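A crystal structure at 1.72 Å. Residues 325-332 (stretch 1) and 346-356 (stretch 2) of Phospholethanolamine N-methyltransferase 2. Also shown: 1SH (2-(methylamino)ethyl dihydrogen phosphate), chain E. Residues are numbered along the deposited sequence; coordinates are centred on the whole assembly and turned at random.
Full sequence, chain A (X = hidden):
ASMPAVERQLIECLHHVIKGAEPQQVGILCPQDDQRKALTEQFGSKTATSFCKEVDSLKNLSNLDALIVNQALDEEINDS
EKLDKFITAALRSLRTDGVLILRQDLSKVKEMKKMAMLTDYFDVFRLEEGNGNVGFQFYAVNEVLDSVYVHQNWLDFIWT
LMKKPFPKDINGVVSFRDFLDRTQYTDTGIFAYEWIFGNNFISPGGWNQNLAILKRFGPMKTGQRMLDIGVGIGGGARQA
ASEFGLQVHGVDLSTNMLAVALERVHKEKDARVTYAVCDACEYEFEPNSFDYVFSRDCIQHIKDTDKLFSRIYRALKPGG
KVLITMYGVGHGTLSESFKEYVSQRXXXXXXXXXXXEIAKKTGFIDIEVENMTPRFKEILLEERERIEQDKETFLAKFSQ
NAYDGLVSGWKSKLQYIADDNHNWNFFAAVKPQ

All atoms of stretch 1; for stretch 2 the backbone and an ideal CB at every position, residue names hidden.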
# COMPACT_ATOMS: atom_id res chain seq x y z
N THR A 325 -6.94 -12.71 8.42
CA THR A 325 -8.18 -13.32 7.93
C THR A 325 -8.16 -13.21 6.42
O THR A 325 -7.60 -12.28 5.88
CB THR A 325 -9.46 -12.68 8.51
OG1 THR A 325 -9.65 -11.37 7.95
CG2 THR A 325 -9.39 -12.58 10.04
N MET A 326 -8.77 -14.17 5.73
CA MET A 326 -8.71 -14.16 4.27
C MET A 326 -9.86 -14.93 3.67
O MET A 326 -10.41 -15.82 4.32
CB MET A 326 -7.38 -14.79 3.81
CG MET A 326 -7.28 -16.26 4.16
SD MET A 326 -5.64 -17.03 4.14
CE MET A 326 -5.45 -17.40 5.89
N TYR A 327 -10.24 -14.60 2.44
CA TYR A 327 -11.10 -15.52 1.68
C TYR A 327 -10.25 -16.76 1.40
O TYR A 327 -9.06 -16.63 1.08
CB TYR A 327 -11.52 -14.90 0.34
CG TYR A 327 -12.59 -13.81 0.40
CD1 TYR A 327 -13.18 -13.43 1.60
CD2 TYR A 327 -13.03 -13.19 -0.77
CE1 TYR A 327 -14.16 -12.44 1.64
CE2 TYR A 327 -14.03 -12.21 -0.74
CZ TYR A 327 -14.59 -11.84 0.46
OH TYR A 327 -15.57 -10.86 0.48
N GLY A 328 -10.85 -17.94 1.53
CA GLY A 328 -10.17 -19.18 1.18
C GLY A 328 -11.06 -20.09 0.38
O GLY A 328 -12.22 -19.76 0.10
N VAL A 329 -10.54 -21.25 -0.01
CA VAL A 329 -11.35 -22.22 -0.74
C VAL A 329 -11.71 -23.38 0.19
O VAL A 329 -10.89 -23.81 1.01
CB VAL A 329 -10.65 -22.71 -2.03
CG1 VAL A 329 -9.31 -23.35 -1.71
CG2 VAL A 329 -11.54 -23.67 -2.80
N GLY A 330 -12.95 -23.85 0.07
CA GLY A 330 -13.45 -24.93 0.90
C GLY A 330 -13.18 -26.28 0.27
O GLY A 330 -12.34 -26.40 -0.63
N HIS A 331 -13.88 -27.30 0.74
CA HIS A 331 -13.61 -28.65 0.28
C HIS A 331 -14.74 -29.23 -0.57
O HIS A 331 -14.75 -30.42 -0.87
CB HIS A 331 -13.30 -29.57 1.46
CG HIS A 331 -12.00 -29.26 2.12
ND1 HIS A 331 -11.87 -28.28 3.09
CD2 HIS A 331 -10.75 -29.77 1.94
CE1 HIS A 331 -10.61 -28.22 3.48
NE2 HIS A 331 -9.91 -29.11 2.80
N GLY A 332 -15.69 -28.39 -0.95
CA GLY A 332 -16.78 -28.84 -1.80
C GLY A 332 -16.41 -28.85 -3.27
O GLY A 332 -15.36 -28.33 -3.65
N UNK A 346 -9.23 -12.50 -9.84
CA UNK A 346 -7.85 -12.98 -9.74
C UNK A 346 -7.44 -13.35 -8.32
O UNK A 346 -6.31 -13.08 -7.89
CB UNK A 346 -6.89 -11.91 -10.28
N UNK A 347 -8.34 -14.00 -7.59
CA UNK A 347 -7.98 -14.49 -6.26
C UNK A 347 -7.13 -15.75 -6.36
O UNK A 347 -7.37 -16.62 -7.22
CB UNK A 347 -9.24 -14.77 -5.43
N UNK A 348 -6.13 -15.84 -5.49
CA UNK A 348 -5.33 -17.05 -5.34
C UNK A 348 -5.69 -17.69 -4.01
O UNK A 348 -5.08 -17.41 -2.98
CB UNK A 348 -3.83 -16.75 -5.42
N UNK A 349 -6.72 -18.54 -4.03
CA UNK A 349 -7.26 -19.09 -2.78
C UNK A 349 -6.54 -20.34 -2.29
O UNK A 349 -6.14 -21.21 -3.08
CB UNK A 349 -8.74 -19.41 -2.96
N UNK A 350 -6.40 -20.43 -0.97
CA UNK A 350 -5.82 -21.60 -0.32
C UNK A 350 -6.79 -22.12 0.73
O UNK A 350 -7.72 -21.41 1.13
CB UNK A 350 -4.47 -21.27 0.31
N UNK A 351 -6.57 -23.36 1.18
CA UNK A 351 -7.33 -23.89 2.31
C UNK A 351 -6.50 -23.81 3.59
O UNK A 351 -5.35 -23.36 3.56
CB UNK A 351 -7.76 -25.33 2.04
N UNK A 352 -7.08 -24.19 4.72
CA UNK A 352 -6.38 -24.02 6.00
C UNK A 352 -5.16 -24.94 6.10
O UNK A 352 -4.15 -24.58 6.71
CB UNK A 352 -7.33 -24.29 7.16
N UNK A 353 -5.28 -26.12 5.50
CA UNK A 353 -4.18 -27.08 5.51
C UNK A 353 -2.97 -26.45 4.85
O UNK A 353 -1.84 -26.61 5.31
CB UNK A 353 -4.57 -28.38 4.80
N UNK A 354 -3.22 -25.74 3.75
CA UNK A 354 -2.13 -25.15 2.99
C UNK A 354 -1.47 -24.01 3.75
O UNK A 354 -0.24 -23.87 3.75
CB UNK A 354 -2.64 -24.65 1.64
N UNK A 355 -2.29 -23.18 4.38
CA UNK A 355 -1.78 -22.07 5.18
C UNK A 355 -0.93 -22.59 6.32
O UNK A 355 0.17 -22.08 6.57
CB UNK A 355 -2.93 -21.22 5.72
N UNK A 356 -1.40 -23.64 7.00
CA UNK A 356 -0.62 -24.18 8.11
C UNK A 356 0.73 -24.76 7.64
O UNK A 356 1.74 -24.57 8.31
CB UNK A 356 -1.43 -25.26 8.83
O4 1SH E . -16.48 -10.07 -1.80
P1 1SH E . -15.72 -9.38 -2.93
O1 1SH E . -15.09 -10.35 -3.85
O3 1SH E . -16.71 -8.45 -3.72
O2 1SH E . -14.55 -8.52 -2.28
C1 1SH E . -14.86 -7.65 -1.32
C2 1SH E . -13.68 -7.02 -0.59
N1 1SH E . -12.85 -7.89 0.20
C3 1SH E . -11.73 -7.14 0.64

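Position 346 has positive phi (55°) and lies far from stretch 1, so glycine, asparagine or another polar residue would be at ease; it is Gln 346.

At 347 the CA-to-CB bond points toward stretch 1, on the side where the ring of Tyr 327 extends to the phosphate of 1SH. A long side chain ending in a donor would suit: tyrosine, arginine or lysine. The residue is Tyr 347. Its OH donates to 1SH O1 at 2.8 Å, just as Tyr 327 OH donates to 1SH O4 at 2.6 Å. The two rings meet obliquely, Tyr 347 CE2 3.7 Å from Tyr 327 CD2, and both hydroxyls bind the one phosphate.

Position 348 points away, free of demands from stretch 1; it is Tyr 348.

Position 349 points toward the strand, its ideal CB 3.9 Å from Val 329 N. The surroundings are backbone and the carbons of Tyr 327 and Val 329, so an apolar residue such as leucine, isoleucine or methionine would fill the space. Leu 349 does so: CD2 lies 3.9 Å from Tyr 327 CB, and CB lies 3.9 Å from Val 329 CB.

At 350 the CA-to-CB bond points away, leaving the choice wide; it is Lys 350. The backbone does the work: Val 329 N donates to Lys 350 O at 3.0 Å. A CB on Gly 328 would lie only 2.8 Å from that oxygen, a clash that glycine avoids. A water joins Tyr 327 O to Lys 350 N.

Position 351 extends (phi -100°, psi 177°) just before the backbone turns helical, which favours an N-cap: serine, threonine, aspartate or asparagine. Asn 351 OD1 accepts from the backbone N of 354 at 2.8 Å, while its ND2 donates to a water that also binds Gly 330 O.

Position 352 points sideways, without direct contact, and many residues would fit; it is Leu 352.

Position 353 also starts sideways, but the His 331 imidazole lies within reach of a long acceptor, so glutamate or glutamine would serve. Glu 353 bends its end inward, and His 331 NE2 donates to OE2 at 2.7 Å.

At 354 a polar chain could fold back to the helix start. Gln 354 does: Asn 351 N donates to its OE1 at 2.9 Å, reciprocating the cap.

Position 355 looks toward Met 326 CE, 4.6 Å from the ideal CB, inviting an aliphatic residue such as isoleucine, leucine or valine; Ile 355 CG1 meets Met 326 CE at 3.9 Å.

Position 356, out of reach, suits any helix former; it is Glu 356.

Stretch 2 346-356: QYYLKNLEQIE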
# COMPACT_ATOMS: atom_id res chain seq x y z
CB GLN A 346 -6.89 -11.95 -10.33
CG GLN A 346 -7.20 -11.63 -11.77
CD GLN A 346 -5.98 -11.74 -12.65
OE1 GLN A 346 -5.35 -10.73 -12.98
NE2 GLN A 346 -5.63 -12.97 -13.02
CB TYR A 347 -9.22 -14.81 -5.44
CG TYR A 347 -10.02 -13.61 -4.99
CD1 TYR A 347 -9.44 -12.36 -4.85
CD2 TYR A 347 -11.37 -13.74 -4.70
CE1 TYR A 347 -10.20 -11.26 -4.42
CE2 TYR A 347 -12.13 -12.67 -4.28
CZ TYR A 347 -11.55 -11.44 -4.14
OH TYR A 347 -12.33 -10.38 -3.72
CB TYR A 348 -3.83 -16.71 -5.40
CG TYR A 348 -3.42 -16.23 -6.77
CD1 TYR A 348 -3.13 -17.14 -7.78
CD2 TYR A 348 -3.36 -14.88 -7.08
CE1 TYR A 348 -2.78 -16.71 -9.04
CE2 TYR A 348 -3.00 -14.45 -8.34
CZ TYR A 348 -2.71 -15.37 -9.31
OH TYR A 348 -2.35 -14.96 -10.58
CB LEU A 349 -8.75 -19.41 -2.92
CG LEU A 349 -9.65 -18.26 -3.36
CD1 LEU A 349 -11.06 -18.80 -3.62
CD2 LEU A 349 -9.66 -17.14 -2.32
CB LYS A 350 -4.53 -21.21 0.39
CG LYS A 350 -3.46 -20.62 -0.50
CD LYS A 350 -2.26 -21.53 -0.53
CE LYS A 350 -0.99 -20.76 -0.81
NZ LYS A 350 -0.91 -20.23 -2.20
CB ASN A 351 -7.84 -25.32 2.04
CG ASN A 351 -6.72 -26.32 1.82
OD1 ASN A 351 -5.65 -26.23 2.42
ND2 ASN A 351 -6.98 -27.31 0.97
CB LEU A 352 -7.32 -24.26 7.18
CG LEU A 352 -8.32 -23.14 7.50
CD1 LEU A 352 -9.20 -23.53 8.68
CD2 LEU A 352 -7.59 -21.86 7.79
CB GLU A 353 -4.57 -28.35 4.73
CG GLU A 353 -5.76 -29.12 5.30
CD GLU A 353 -6.55 -29.88 4.22
OE1 GLU A 353 -5.92 -30.42 3.29
OE2 GLU A 353 -7.80 -29.93 4.31
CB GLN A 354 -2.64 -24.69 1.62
CG GLN A 354 -2.95 -25.86 0.70
CD GLN A 354 -3.69 -25.44 -0.55
OE1 GLN A 354 -4.62 -24.64 -0.50
NE2 GLN A 354 -3.27 -25.97 -1.69
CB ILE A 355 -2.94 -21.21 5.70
CG1 ILE A 355 -3.65 -20.54 4.52
CG2 ILE A 355 -2.42 -20.14 6.65
CD1 ILE A 355 -2.75 -19.58 3.74
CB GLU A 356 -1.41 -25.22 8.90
CG GLU A 356 -0.74 -25.63 10.20
CD GLU A 356 -1.63 -26.50 11.08
OE1 GLU A 356 -2.82 -26.68 10.73
OE2 GLU A 356 -1.13 -26.99 12.12
O HOH W 1 -6.67 -18.06 0.76
O HOH W 2 -10.18 -23.54 3.65
O HOH W 3 -9.61 -27.18 -0.44
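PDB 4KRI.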